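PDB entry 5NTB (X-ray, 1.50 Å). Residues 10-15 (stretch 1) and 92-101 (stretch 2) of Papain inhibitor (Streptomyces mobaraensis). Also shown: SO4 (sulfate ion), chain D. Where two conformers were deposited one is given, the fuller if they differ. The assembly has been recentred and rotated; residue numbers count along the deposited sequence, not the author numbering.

Stretch 1 (10-15) GKMTYY
Stretch 2 (92-101) KLAPLDRGVV

Residues 10-15 of the papain inhibitor form an extended strand, and residues 92-101 of the same chain approach it as a largely irregular segment that bridges to the strand through Val-101; together they bury 473 Å². At the bridge the chains run antiparallel, in the register Met-12 with Val-101 (CA to CA 5.4 Å) and Thr-13 with Val-100 (CA to CA 4.8 Å). Gly-10 (phi/psi -166/-148) lies within a strand that begins earlier in the chain, and barely touches stretch 2. Lys-11 (-134/160) takes rotamer p, t, p, t; its CB points sideways and its end leads away, and Lys-11 NZ donates a hydrogen bond to sulfate O1 (2.6 Å), probably an ion from the crystallisation liquor, while the aliphatic Lys-11 CD passes 4.2 Å from Val-100 CG2. Lys-11 CA lies 3.2 Å from Val-101 O in a CA-H...O contact.

Met-12 (-132/139) is the centre of the pairing. Met-12 N donates to Val-101 O (2.9 Å, 163°) and Val-101 N to Met-12 O (3.0 Å, 174°), the paired, nearly straight bonds of an antiparallel hydrogen-bonded bridge; Val-100 CA adds a CA-H...O contact to Met-12 O at 3.5 Å. Met-12 and Val-101 (-120/116, chi1 t) place their side chains on the same face of the sheet. With chi1 p and chi2 and chi3 both t, Met-12 is extended from CA to CE, bringing Met-12 CE to 3.9 Å from each of three apolar atoms: Leu-93 CB, Ala-94 CB and Val-101 CB. All four residues are buried.

Thr-13 (-121/-176, chi1 p) points sideways, its CG2 3.8 Å from Val-100 CB (-137/136, chi1 p), while OG1 is hydrogen-bonded elsewhere in the structure. Past this point a water replaces direct backbone pairing: it accepts from Tyr-14 N (2.9 Å) and donates to Gly-99 O (2.6 Å). Gly-99 has phi/psi 87/-60, and its positive phi favours glycine.

Tyr-14 (-139/161; chi1 66°, chi2 84°) points toward stretch 2. Leu-96 (-61/-30; chi1 m, chi2 t) starts sideways, but its end comes nearer, laying Leu-96 CD2 over one face of the Tyr-14 ring, 3.7 Å from its centroid and 13° off the normal, a CH-pi contact. Tyr-14 OH lies 3.3 Å from Leu-96 O, at best a weak hydrogen bond. Within stretch 2, Arg-98 N donates to Pro-95 O (3.1 Å). Tyr-15 (-141/168; chi1 75°, chi2 -65°) continues the strand beyond reach of stretch 2.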

ATOM      1  N   GLY A  10       5.625  10.598  -0.963  1.00 15.13           N
ATOM      2  CA  GLY A  10       6.259   9.588  -1.767  1.00 15.56           C
ATOM      3  C   GLY A  10       5.579   9.425  -3.099  1.00 17.32           C
ATOM      4  O   GLY A  10       5.057  10.384  -3.678  1.00 17.05           O
ATOM      5  N   LYS A  11       5.607   8.210  -3.603  1.00 15.92           N
ATOM      6  CA  LYS A  11       5.069   7.929  -4.916  1.00 16.36           C
ATOM      7  C   LYS A  11       4.216   6.683  -4.825  1.00 14.07           C
ATOM      8  O   LYS A  11       4.328   5.885  -3.884  1.00 13.92           O
ATOM      9  CB  LYS A  11       6.176   7.743  -5.955  1.00 25.45           C
ATOM     10  CG  LYS A  11       6.948   6.459  -5.787  1.00 24.41           C
ATOM     11  CD  LYS A  11       7.947   6.240  -6.923  1.00 29.39           C
ATOM     12  CE  LYS A  11       9.274   6.907  -6.618  1.00 38.56           C
ATOM     13  NZ  LYS A  11      10.364   6.401  -7.500  1.00 39.85           N
ATOM     14  N   MET A  12       3.348   6.534  -5.808  1.00 12.85           N
ATOM     15  CA  MET A  12       2.516   5.350  -5.879  1.00 11.32           C
ATOM     16  C   MET A  12       2.561   4.766  -7.280  1.00 13.00           C
ATOM     17  O   MET A  12       2.562   5.486  -8.286  1.00 14.64           O
ATOM     18  CB  MET A  12       1.072   5.644  -5.472  1.00 12.95           C
ATOM     19  CG  MET A  12       0.337   6.617  -6.362  1.00 14.55           C
ATOM     20  SD  MET A  12      -1.349   6.860  -5.766  1.00 16.56           S
ATOM     21  CE  MET A  12      -1.994   7.910  -7.069  1.00 19.46           C
ATOM     22  N   THR A  13       2.637   3.453  -7.321  1.00 12.52           N
ATOM     23  CA  THR A  13       2.406   2.665  -8.516  1.00 10.97           C
ATOM     24  C   THR A  13       1.259   1.720  -8.213  1.00 12.91           C
ATOM     25  O   THR A  13       0.655   1.767  -7.139  1.00 12.68           O
ATOM     26  CB  THR A  13       3.668   1.905  -8.911  1.00 13.45           C
ATOM     27  OG1 THR A  13       4.135   1.158  -7.785  1.00 14.80           O
ATOM     28  CG2 THR A  13       4.761   2.874  -9.328  1.00 15.74           C
ATOM     29  N   TYR A  14       0.943   0.850  -9.156  1.00 11.58           N
ATOM     30  CA  TYR A  14      -0.100  -0.122  -8.873  1.00 11.49           C
ATOM     31  C   TYR A  14       0.280  -1.485  -9.426  1.00 13.61           C
ATOM     32  O   TYR A  14       1.140  -1.616 -10.300  1.00 14.16           O
ATOM     33  CB  TYR A  14      -1.465   0.310  -9.423  1.00 12.40           C
ATOM     34  CG  TYR A  14      -1.527   0.361 -10.928  1.00 14.97           C
ATOM     35  CD1 TYR A  14      -1.794  -0.787 -11.662  1.00 19.97           C
ATOM     36  CD2 TYR A  14      -1.306   1.550 -11.611  1.00 16.61           C
ATOM     37  CE1 TYR A  14      -1.837  -0.758 -13.030  1.00 19.03           C
ATOM     38  CE2 TYR A  14      -1.356   1.585 -12.989  1.00 22.60           C
ATOM     39  CZ  TYR A  14      -1.621   0.424 -13.681  1.00 18.99           C
ATOM     40  OH  TYR A  14      -1.689   0.434 -15.057  1.00 30.08           O
ATOM     41  N   TYR A  15      -0.391  -2.508  -8.905  1.00 13.17           N
ATOM     42  CA  TYR A  15      -0.142  -3.874  -9.336  1.00 11.79           C
ATOM     43  C   TYR A  15      -1.450  -4.640  -9.409  1.00 12.55           C
ATOM     44  O   TYR A  15      -2.489  -4.173  -8.953  1.00 11.87           O
ATOM     45  CB  TYR A  15       0.880  -4.573  -8.427  1.00 13.00           C
ATOM     46  CG  TYR A  15       0.437  -5.033  -7.043  1.00 12.96           C
ATOM     47  CD1 TYR A  15       0.058  -4.124  -6.055  1.00 13.35           C
ATOM     48  CD2 TYR A  15       0.483  -6.383  -6.706  1.00 13.64           C
ATOM     49  CE1 TYR A  15      -0.286  -4.555  -4.781  1.00 13.84           C
ATOM     50  CE2 TYR A  15       0.154  -6.817  -5.442  1.00 14.51           C
ATOM     51  CZ  TYR A  15      -0.242  -5.899  -4.484  1.00 13.82           C
ATOM     52  OH  TYR A  15      -0.576  -6.342  -3.215  1.00 13.68           O
ATOM     53  N   LYS A  92      -8.885   4.951  -8.181  1.00 13.81           N
ATOM     54  CA  LYS A  92      -9.734   5.886  -7.456  1.00 15.04           C
ATOM     55  C   LYS A  92      -9.061   7.235  -7.244  1.00 16.76           C
ATOM     56  O   LYS A  92      -9.747   8.224  -6.940  1.00 18.98           O
ATOM     57  CB  LYS A  92     -10.137   5.271  -6.120  1.00 18.91           C
ATOM     58  CG  LYS A  92     -10.954   4.001  -6.299  1.00 19.46           C
ATOM     59  CD  LYS A  92     -11.330   3.343  -4.991  1.00 18.07           C
ATOM     60  CE  LYS A  92     -12.158   2.094  -5.284  1.00 21.68           C
ATOM     61  NZ  LYS A  92     -12.769   1.545  -4.051  1.00 24.10           N
ATOM     62  N   LEU A  93      -7.736   7.291  -7.374  1.00 15.32           N
ATOM     63  CA  LEU A  93      -6.967   8.513  -7.186  1.00 13.88           C
ATOM     64  C   LEU A  93      -6.411   9.093  -8.472  1.00 16.34           C
ATOM     65  O   LEU A  93      -6.227  10.305  -8.552  1.00 17.17           O
ATOM     66  CB  LEU A  93      -5.784   8.259  -6.245  1.00 14.15           C
ATOM     67  CG  LEU A  93      -6.142   7.926  -4.809  1.00 16.68           C
ATOM     68  CD1 LEU A  93      -4.862   7.675  -4.038  1.00 17.70           C
ATOM     69  CD2 LEU A  93      -6.948   9.054  -4.178  1.00 16.46           C
ATOM     70  N   ALA A  94      -6.105   8.261  -9.462  1.00 19.49           N
ATOM     71  CA  ALA A  94      -5.393   8.729 -10.641  1.00 16.59           C
ATOM     72  C   ALA A  94      -5.680   7.794 -11.804  1.00 21.48           C
ATOM     73  O   ALA A  94      -6.004   6.622 -11.589  1.00 17.47           O
ATOM     74  CB  ALA A  94      -3.882   8.797 -10.382  1.00 19.62           C
ATOM     75  N   PRO A  95      -5.551   8.275 -13.042  0.52 21.71           N
ATOM     76  CA  PRO A  95      -5.784   7.398 -14.194  0.52 22.64           C
ATOM     77  C   PRO A  95      -4.744   6.292 -14.266  0.52 19.01           C
ATOM     78  O   PRO A  95      -3.549   6.521 -14.067  0.52 20.94           O
ATOM     79  CB  PRO A  95      -5.672   8.347 -15.393  0.52 24.66           C
ATOM     80  CG  PRO A  95      -4.826   9.473 -14.901  0.52 24.88           C
ATOM     81  CD  PRO A  95      -5.214   9.649 -13.461  0.52 23.92           C
ATOM     82  N   LEU A  96      -5.214   5.081 -14.571  1.00 21.25           N
ATOM     83  CA  LEU A  96      -4.297   3.949 -14.662  1.00 21.81           C
ATOM     84  C   LEU A  96      -3.252   4.152 -15.746  1.00 23.65           C
ATOM     85  O   LEU A  96      -2.133   3.644 -15.628  1.00 27.42           O
ATOM     86  CB  LEU A  96      -5.068   2.657 -14.920  1.00 20.06           C
ATOM     87  CG  LEU A  96      -5.898   2.212 -13.714  1.00 22.38           C
ATOM     88  CD1 LEU A  96      -6.795   1.042 -14.061  1.00 24.90           C
ATOM     89  CD2 LEU A  96      -4.978   1.879 -12.543  1.00 19.31           C
ATOM     90  N   ASP A  97      -3.580   4.891 -16.803  1.00 22.76           N
ATOM     91  CA  ASP A  97      -2.609   5.020 -17.874  1.00 18.00           C
ATOM     92  C   ASP A  97      -1.487   5.992 -17.540  1.00 24.30           C
ATOM     93  O   ASP A  97      -0.559   6.138 -18.342  1.00 34.72           O
ATOM     94  CB  ASP A  97      -3.302   5.411 -19.188  1.00 22.36           C
ATOM     95  CG  ASP A  97      -3.967   6.776 -19.140  1.00 38.30           C
ATOM     96  OD1 ASP A  97      -3.995   7.407 -18.068  1.00 31.77           O
ATOM     97  OD2 ASP A  97      -4.467   7.217 -20.198  1.00 35.35           O
ATOM     98  N   ARG A  98      -1.539   6.639 -16.370  1.00 23.30           N
ATOM     99  CA  ARG A  98      -0.415   7.447 -15.904  1.00 31.68           C
ATOM    100  C   ARG A  98       0.742   6.578 -15.425  1.00 25.78           C
ATOM    101  O   ARG A  98       1.908   6.953 -15.601  1.00 34.42           O
ATOM    102  CB  ARG A  98      -0.873   8.386 -14.785  1.00 32.75           C
ATOM    103  N   GLY A  99       0.443   5.432 -14.813  1.00 25.39           N
ATOM    104  CA  GLY A  99       1.443   4.448 -14.441  1.00 28.60           C
ATOM    105  C   GLY A  99       2.096   4.656 -13.085  1.00 28.83           C
ATOM    106  O   GLY A  99       2.039   3.782 -12.212  1.00 30.42           O
ATOM    107  N   VAL A 100       2.748   5.799 -12.904  1.00 25.16           N
ATOM    108  CA  VAL A 100       3.387   6.144 -11.638  1.00 17.99           C
ATOM    109  C   VAL A 100       3.082   7.598 -11.337  1.00 23.41           C
ATOM    110  O   VAL A 100       3.146   8.456 -12.223  1.00 25.86           O
ATOM    111  CB  VAL A 100       4.904   5.890 -11.665  1.00 25.47           C
ATOM    112  CG1 VAL A 100       5.507   6.462 -12.930  1.00 36.01           C
ATOM    113  CG2 VAL A 100       5.575   6.471 -10.417  1.00 30.35           C
ATOM    114  N   VAL A 101       2.724   7.872 -10.089  1.00 20.35           N
ATOM    115  CA  VAL A 101       2.403   9.219  -9.644  1.00 17.98           C
ATOM    116  C   VAL A 101       3.364   9.579  -8.528  1.00 15.59           C
ATOM    117  O   VAL A 101       3.358   8.945  -7.467  1.00 15.11           O
ATOM    118  CB  VAL A 101       0.951   9.336  -9.159  1.00 16.28           C
ATOM    119  CG1 VAL A 101       0.716  10.695  -8.541  1.00 19.57           C
ATOM    120  CG2 VAL A 101      -0.017   9.078 -10.301  1.00 23.95           C
TER
HETATM  121  S   SO4 D 202      11.688   3.228  -6.266  1.00 39.14           S
HETATM  122  O1  SO4 D 202      11.575   4.670  -6.050  1.00 48.32           O
HETATM  123  O2  SO4 D 202      11.240   2.884  -7.615  1.00 43.26           O
HETATM  124  O3  SO4 D 202      10.871   2.524  -5.269  1.00 23.03           O
HETATM  125  O4  SO4 D 202      13.085   2.830  -6.086  1.00 35.48           O
HETATM  126  O   HOH W   1       2.093   1.246 -11.813  1.00 18.50           O